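Local coordinates for protein fuculose-1-phosphate aldolase (Thermus thermophilus, PDB 2FLF) that belongs to the class II aldolase and adducin family of the AraD-like clan, with an alpha/beta fold and four chains in the assembly, at residues B[20-25]-B[87-92]; B[118-123]-B[147-152]. All coordinates share one frame; numbering follows the deposited sequence.

Interaction 1 of 2, residues B[20-25]-B[87-92]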
ATOM      1  N   GLY B  20      -8.442   3.017  -0.564  1.00 17.91           N
ATOM      2  CA  GLY B  20      -8.953   1.696  -0.242  1.00 18.00           C
ATOM      3  C   GLY B  20     -10.201   1.624   0.641  1.00 19.95           C
ATOM      4  O   GLY B  20     -10.628   0.537   1.014  1.00 20.99           O
ATOM      5  N   LEU B  21     -10.797   2.776   0.933  1.00 11.18           N
ATOM      6  CA  LEU B  21     -11.961   2.894   1.808  1.00 19.50           C
ATOM      7  C   LEU B  21     -13.332   2.461   1.306  1.00 16.48           C
ATOM      8  O   LEU B  21     -14.267   2.370   2.091  1.00 24.53           O
ATOM      9  CB  LEU B  21     -12.030   4.332   2.331  1.00 22.04           C
ATOM     10  CG  LEU B  21     -10.757   4.702   3.109  1.00 11.16           C
ATOM     11  CD1 LEU B  21     -10.711   6.181   3.401  1.00 28.33           C
ATOM     12  CD2 LEU B  21     -10.741   3.923   4.425  1.00 15.32           C
ATOM     13  N   ILE B  22     -13.446   2.220   0.004  1.00 21.61           N
ATOM     14  CA  ILE B  22     -14.684   1.747  -0.638  1.00 20.19           C
ATOM     15  C   ILE B  22     -14.256   1.041  -1.922  1.00 24.87           C
ATOM     16  O   ILE B  22     -13.235   1.381  -2.521  1.00 32.24           O
ATOM     17  CB  ILE B  22     -15.656   2.907  -1.100  1.00 16.46           C
ATOM     18  CG1 ILE B  22     -15.034   3.659  -2.292  1.00 18.70           C
ATOM     19  CG2 ILE B  22     -15.967   3.897   0.050  1.00 12.39           C
ATOM     20  CD1 ILE B  22     -15.670   4.987  -2.618  1.00 14.56           C
ATOM     21  N   SER B  23     -15.035   0.056  -2.344  1.00 33.90           N
ATOM     22  CA  SER B  23     -14.767  -0.619  -3.605  1.00 28.23           C
ATOM     23  C   SER B  23     -15.288   0.379  -4.634  1.00 31.49           C
ATOM     24  O   SER B  23     -15.891   1.395  -4.272  1.00 34.54           O
ATOM     25  CB  SER B  23     -15.580  -1.880  -3.694  1.00 23.59           C
ATOM     26  OG  SER B  23     -16.950  -1.543  -3.636  1.00 44.15           O
ATOM     27  N   ALA B  24     -15.074   0.099  -5.910  1.00 36.02           N
ATOM     28  CA  ALA B  24     -15.522   0.996  -6.975  1.00 36.71           C
ATOM     29  C   ALA B  24     -17.016   1.386  -6.945  1.00 32.32           C
ATOM     30  O   ALA B  24     -17.376   2.511  -7.260  1.00 35.43           O
ATOM     31  CB  ALA B  24     -15.177   0.382  -8.320  1.00 24.74           C
ATOM     32  N   THR B  25     -17.881   0.469  -6.550  1.00 27.44           N
ATOM     33  CA  THR B  25     -19.310   0.750  -6.526  1.00 37.47           C
ATOM     34  C   THR B  25     -19.982   1.031  -5.177  1.00 37.18           C
ATOM     35  O   THR B  25     -21.090   1.569  -5.144  1.00 42.25           O
ATOM     36  CB  THR B  25     -20.077  -0.418  -7.125  1.00 42.55           C
ATOM     37  OG1 THR B  25     -19.739  -1.607  -6.394  1.00 46.04           O
ATOM     38  CG2 THR B  25     -19.732  -0.595  -8.580  1.00 22.45           C
ATOM     39  N   VAL B  87     -20.628  10.934   4.981  1.00 21.32           N
ATOM     40  CA  VAL B  87     -19.840  10.028   4.175  1.00 19.37           C
ATOM     41  C   VAL B  87     -19.910   8.650   4.778  1.00 25.29           C
ATOM     42  O   VAL B  87     -19.639   8.468   5.965  1.00 40.22           O
ATOM     43  CB  VAL B  87     -18.351  10.448   4.112  1.00 30.39           C
ATOM     44  CG1 VAL B  87     -17.591   9.506   3.210  1.00 41.83           C
ATOM     45  CG2 VAL B  87     -18.208  11.838   3.590  1.00 17.84           C
ATOM     46  N   HIS B  88     -20.263   7.676   3.952  1.00 24.79           N
ATOM     47  CA  HIS B  88     -20.378   6.304   4.391  1.00 26.22           C
ATOM     48  C   HIS B  88     -19.393   5.381   3.686  1.00 20.28           C
ATOM     49  O   HIS B  88     -19.564   5.082   2.535  1.00 36.06           O
ATOM     50  CB  HIS B  88     -21.802   5.824   4.144  1.00 29.72           C
ATOM     51  CG  HIS B  88     -21.995   4.373   4.435  1.00 32.79           C
ATOM     52  ND1 HIS B  88     -21.530   3.780   5.587  1.00 36.73           N
ATOM     53  CD2 HIS B  88     -22.590   3.393   3.720  1.00 35.69           C
ATOM     54  CE1 HIS B  88     -21.827   2.495   5.570  1.00 30.27           C
ATOM     55  NE2 HIS B  88     -22.471   2.236   4.449  1.00 38.89           N
ATOM     56  N   ALA B  89     -18.376   4.902   4.379  1.00 24.61           N
ATOM     57  CA  ALA B  89     -17.397   4.034   3.730  1.00 22.67           C
ATOM     58  C   ALA B  89     -17.121   2.744   4.460  1.00 26.82           C
ATOM     59  O   ALA B  89     -17.743   2.414   5.465  1.00 20.74           O
ATOM     60  CB  ALA B  89     -16.081   4.775   3.523  1.00 15.30           C
ATOM     61  N   HIS B  90     -16.155   2.006   3.944  1.00 24.45           N
ATOM     62  CA  HIS B  90     -15.824   0.743   4.553  1.00 18.16           C
ATOM     63  C   HIS B  90     -14.344   0.577   4.874  1.00 11.90           C
ATOM     64  O   HIS B  90     -13.630  -0.159   4.206  1.00 21.29           O
ATOM     65  CB  HIS B  90     -16.336  -0.382   3.656  1.00  7.62           C
ATOM     66  CG  HIS B  90     -17.818  -0.339   3.451  1.00 35.46           C
ATOM     67  ND1 HIS B  90     -18.417   0.439   2.482  1.00 24.31           N
ATOM     68  CD2 HIS B  90     -18.829  -0.893   4.163  1.00 37.25           C
ATOM     69  CE1 HIS B  90     -19.730   0.367   2.610  1.00 33.57           C
ATOM     70  NE2 HIS B  90     -20.006  -0.433   3.624  1.00 33.18           N
ATOM     71  N   PRO B  91     -13.864   1.302   5.886  1.00 16.52           N
ATOM     72  CA  PRO B  91     -12.459   1.234   6.319  1.00 32.09           C
ATOM     73  C   PRO B  91     -12.235  -0.160   6.905  1.00 22.09           C
ATOM     74  O   PRO B  91     -12.746  -0.486   7.964  1.00 29.36           O
ATOM     75  CB  PRO B  91     -12.358   2.367   7.351  1.00 27.96           C
ATOM     76  CG  PRO B  91     -13.788   2.551   7.834  1.00 33.90           C
ATOM     77  CD  PRO B  91     -14.570   2.406   6.559  1.00 22.74           C
ATOM     78  N   ARG B  92     -11.479  -0.969   6.183  1.00 16.50           N
ATOM     79  CA  ARG B  92     -11.242  -2.340   6.552  1.00 22.77           C
ATOM     80  C   ARG B  92     -10.741  -2.577   7.976  1.00 29.74           C
ATOM     81  O   ARG B  92     -11.308  -3.382   8.711  1.00 28.77           O
ATOM     82  CB  ARG B  92     -10.317  -2.994   5.517  1.00 22.68           C
ATOM     83  CG  ARG B  92      -8.810  -2.755   5.665  1.00  6.22           C
ATOM     84  CD  ARG B  92      -8.115  -3.166   4.357  1.00 23.25           C
ATOM     85  NE  ARG B  92      -8.623  -2.406   3.211  1.00 20.62           N
ATOM     86  CZ  ARG B  92      -8.499  -2.785   1.950  1.00 19.72           C
ATOM     87  NH1 ARG B  92      -7.883  -3.925   1.658  1.00 19.08           N
ATOM     88  NH2 ARG B  92      -8.990  -2.025   0.980  1.00 17.07           N
TER

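Interaction 2 of 2, residues B[118-123]-B[147-152]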
ATOM      1  N   VAL B 118     -15.599   6.645  19.170  1.00 37.46           N
ATOM      2  CA  VAL B 118     -16.313   6.065  18.039  1.00 38.44           C
ATOM      3  C   VAL B 118     -17.196   4.894  18.396  1.00 38.27           C
ATOM      4  O   VAL B 118     -16.749   3.751  18.466  1.00 46.31           O
ATOM      5  CB  VAL B 118     -15.330   5.621  16.933  1.00 27.95           C
ATOM      6  CG1 VAL B 118     -16.097   5.029  15.763  1.00 38.48           C
ATOM      7  CG2 VAL B 118     -14.495   6.814  16.486  1.00 20.33           C
ATOM      8  N   PRO B 119     -18.485   5.163  18.591  1.00 27.82           N
ATOM      9  CA  PRO B 119     -19.449   4.129  18.946  1.00 26.99           C
ATOM     10  C   PRO B 119     -19.634   3.076  17.866  1.00 34.91           C
ATOM     11  O   PRO B 119     -19.356   3.307  16.688  1.00 42.34           O
ATOM     12  CB  PRO B 119     -20.727   4.934  19.201  1.00 23.80           C
ATOM     13  CG  PRO B 119     -20.608   6.030  18.240  1.00 35.71           C
ATOM     14  CD  PRO B 119     -19.157   6.448  18.357  1.00 30.70           C
ATOM     15  N   VAL B 120     -20.116   1.916  18.271  1.00 30.98           N
ATOM     16  CA  VAL B 120     -20.369   0.861  17.317  1.00 33.49           C
ATOM     17  C   VAL B 120     -21.781   0.320  17.447  1.00 37.86           C
ATOM     18  O   VAL B 120     -22.067  -0.505  18.311  1.00 31.49           O
ATOM     19  CB  VAL B 120     -19.409  -0.278  17.496  1.00 30.36           C
ATOM     20  CG1 VAL B 120     -19.621  -1.306  16.379  1.00 17.75           C
ATOM     21  CG2 VAL B 120     -18.010   0.278  17.531  1.00 18.16           C
ATOM     22  N   LEU B 121     -22.660   0.792  16.578  1.00 44.57           N
ATOM     23  CA  LEU B 121     -24.040   0.348  16.592  1.00 44.94           C
ATOM     24  C   LEU B 121     -24.052  -1.113  16.176  1.00 45.02           C
ATOM     25  O   LEU B 121     -23.204  -1.538  15.404  1.00 40.67           O
ATOM     26  CB  LEU B 121     -24.845   1.196  15.617  1.00 34.97           C
ATOM     27  CG  LEU B 121     -24.433   2.671  15.680  1.00 41.41           C
ATOM     28  CD1 LEU B 121     -25.080   3.411  14.545  1.00 37.50           C
ATOM     29  CD2 LEU B 121     -24.809   3.295  17.019  1.00 38.17           C
ATOM     30  N   ALA B 122     -24.987  -1.894  16.714  1.00 57.16           N
ATOM     31  CA  ALA B 122     -25.080  -3.314  16.352  1.00 68.47           C
ATOM     32  C   ALA B 122     -26.403  -3.607  15.634  1.00 71.47           C
ATOM     33  O   ALA B 122     -27.463  -3.123  16.041  1.00 69.15           O
ATOM     34  CB  ALA B 122     -24.947  -4.194  17.595  1.00 56.25           C
ATOM     35  N   PRO B 123     -26.354  -4.394  14.546  1.00 78.14           N
ATOM     36  CA  PRO B 123     -27.568  -4.730  13.794  1.00 84.55           C
ATOM     37  C   PRO B 123     -28.774  -5.114  14.684  1.00 90.35           C
ATOM     38  O   PRO B 123     -29.713  -4.317  14.823  1.00 93.64           O
ATOM     39  CB  PRO B 123     -27.097  -5.856  12.860  1.00 84.52           C
ATOM     40  CG  PRO B 123     -25.840  -6.392  13.527  1.00 75.95           C
ATOM     41  CD  PRO B 123     -25.193  -5.139  14.030  1.00 77.75           C
ATOM     42  N   LEU B 147     -19.274   3.448  13.812  1.00 39.70           N
ATOM     43  CA  LEU B 147     -19.079   2.177  13.151  1.00 36.79           C
ATOM     44  C   LEU B 147     -20.371   1.366  13.258  1.00 44.10           C
ATOM     45  O   LEU B 147     -21.085   1.457  14.255  1.00 50.82           O
ATOM     46  CB  LEU B 147     -17.915   1.430  13.821  1.00 35.03           C
ATOM     47  CG  LEU B 147     -16.504   1.957  13.519  1.00 35.98           C
ATOM     48  CD1 LEU B 147     -15.542   1.553  14.602  1.00 39.09           C
ATOM     49  CD2 LEU B 147     -16.037   1.426  12.172  1.00 26.05           C
ATOM     50  N   LEU B 148     -20.691   0.626  12.198  1.00 46.60           N
ATOM     51  CA  LEU B 148     -21.861  -0.241  12.168  1.00 39.16           C
ATOM     52  C   LEU B 148     -21.259  -1.618  11.967  1.00 47.96           C
ATOM     53  O   LEU B 148     -20.912  -2.006  10.848  1.00 42.94           O
ATOM     54  CB  LEU B 148     -22.801   0.097  11.011  1.00 41.36           C
ATOM     55  CG  LEU B 148     -24.093  -0.734  10.936  1.00 47.78           C
ATOM     56  CD1 LEU B 148     -24.668  -0.921  12.318  1.00 42.81           C
ATOM     57  CD2 LEU B 148     -25.120  -0.035  10.049  1.00 45.35           C
ATOM     58  N   ARG B 149     -21.116  -2.330  13.082  1.00 49.25           N
ATOM     59  CA  ARG B 149     -20.519  -3.651  13.115  1.00 45.74           C
ATOM     60  C   ARG B 149     -20.796  -4.485  11.881  1.00 45.59           C
ATOM     61  O   ARG B 149     -21.953  -4.751  11.539  1.00 44.54           O
ATOM     62  CB  ARG B 149     -20.963  -4.405  14.372  1.00 32.17           C
ATOM     63  CG  ARG B 149     -20.315  -5.768  14.480  1.00 47.76           C
ATOM     64  CD  ARG B 149     -20.686  -6.436  15.763  1.00 51.05           C
ATOM     65  NE  ARG B 149     -20.320  -5.595  16.886  1.00 63.58           N
ATOM     66  CZ  ARG B 149     -20.555  -5.900  18.153  1.00 69.43           C
ATOM     67  NH1 ARG B 149     -20.181  -5.061  19.113  1.00 65.83           N
ATOM     68  NH2 ARG B 149     -21.165  -7.041  18.458  1.00 67.30           N
ATOM     69  N   GLY B 150     -19.717  -4.886  11.212  1.00 47.78           N
ATOM     70  CA  GLY B 150     -19.847  -5.698  10.016  1.00 45.72           C
ATOM     71  C   GLY B 150     -20.003  -4.833   8.793  1.00 41.21           C
ATOM     72  O   GLY B 150     -19.397  -5.099   7.759  1.00 38.50           O
ATOM     73  N   HIS B 151     -20.825  -3.799   8.910  1.00 36.62           N
ATOM     74  CA  HIS B 151     -21.028  -2.882   7.802  1.00 55.16           C
ATOM     75  C   HIS B 151     -19.816  -1.971   7.659  1.00 54.09           C
ATOM     76  O   HIS B 151     -18.689  -2.444   7.546  1.00 54.85           O
ATOM     77  CB  HIS B 151     -22.296  -2.067   8.019  1.00 61.77           C
ATOM     78  CG  HIS B 151     -23.545  -2.884   7.915  1.00 85.76           C
ATOM     79  ND1 HIS B 151     -24.809  -2.343   8.035  1.00 85.39           N
ATOM     80  CD2 HIS B 151     -23.723  -4.207   7.680  1.00 83.02           C
ATOM     81  CE1 HIS B 151     -25.709  -3.298   7.875  1.00 84.59           C
ATOM     82  NE2 HIS B 151     -25.076  -4.438   7.658  1.00 83.87           N
ATOM     83  N   GLY B 152     -20.038  -0.667   7.659  1.00 52.10           N
ATOM     84  CA  GLY B 152     -18.915   0.235   7.529  1.00 38.23           C
ATOM     85  C   GLY B 152     -18.833   1.277   8.624  1.00 38.49           C
ATOM     86  O   GLY B 152     -18.976   0.971   9.808  1.00 47.95           O
TER

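Interaction 1 of 2, residues B[20-25]-B[87-92]
The guanidinium of Arg92 meets Gly20 with its edge: NH2 donates to Gly20 O at 3.0 Å, and the acceptor lies only 3° out of the guanidinium plane. The bond reaches a lone pair in the carbonyl plane of Gly20. It illustrates how a helix end in an alpha/beta fold can be tied to the start of another helix, since Gly20 closes helix 2-18 in a Schellman motif while Arg92 opens helix 92-98, with Pro91 as N-cap. The long arm starts with CG between the backbone N and the carbonyl carbon (chi1 82°) and bends at chi3, which brings NH2 back to the loop. The same nitrogen forms a salt bridge with Glu178 of the second subunit, and that subunit's Ile182 packs on the arginine. The second polar link is backbone to backbone, His90 N giving its hydrogen to Leu21 O at 2.7 Å just beyond strand 85-89. Between and beside these bonds the packing is apolar. Leu21 crosses Pro91 at about a right angle, CD2 against Pro91 CB at 3.7 Å, and both also touch Glu177 of helix 162-192. Ala89 turns its methyl toward the loop, where its CB lies 3.6 Å from Ile22 CG2.

Interaction 2 of 2, residues B[118-123]-B[147-152]
Leu147 is the main bump of this contact, and Val118 and Val120 form the hollow it fills. Its CD1 sits 3.7 Å from Val118 CG1 and 4.0 Å from Val120 CG2, the leucine running obliquely across both valines. The frame is a beta-alpha-beta unit: parallel strands 118-121 and 145-148 are neighbours in the sheet, joined through helix 130-142. Leu147 bonds to the residues on either side of Val120, its N to Pro119 O and its O accepting from Leu121 N, each at 2.9 Å. Helix 92-98 covers the face bearing Val120 and Leu147, through Ala94 and Ser98. On the other face Leu121 and Leu148 meet beneath helix 130-142. There chi1 (-178°) and chi2 (41°) of Leu148 together set its CD1 against Leu121, 3.5 Å from Leu121 O and 3.9 Å from Leu121 CB. Past the strand end, a type II turn from Leu148 to His151 has Gly150, with positive phi, at its third position. Arg149 in this turn continues the pairing, its N donating to Leu121 O at 3.2 Å, while weak bonds join its guanidinium to Ser98 O and Leu101 O. Its aliphatic base completes the fit, with CB 3.9 Å from Val120 CG1.

Interactions 1 and 2 compare two ways of joining distant segments around one mixed sheet. Both are partly buried, with centres about 14 Å apart. Interaction 2 is regular strand pairing, its polar bonds all between backbones; Val118, Val120, Leu147 and Leu148 are buried, while Leu121 is partly exposed. Interaction 1 instead joins a loop to the end of a strand, and one of its two bonds comes from a charged side chain that also serves the subunit interface. The second subunit reaches 118-123/147-152 mainly at the turn, through Gly150 and His151. Helix 92-98 links the pair, beginning in interaction 1 and packing on interaction 2, and they touch directly where His90 CD2 lies 3.6 Å from Gly152 CA.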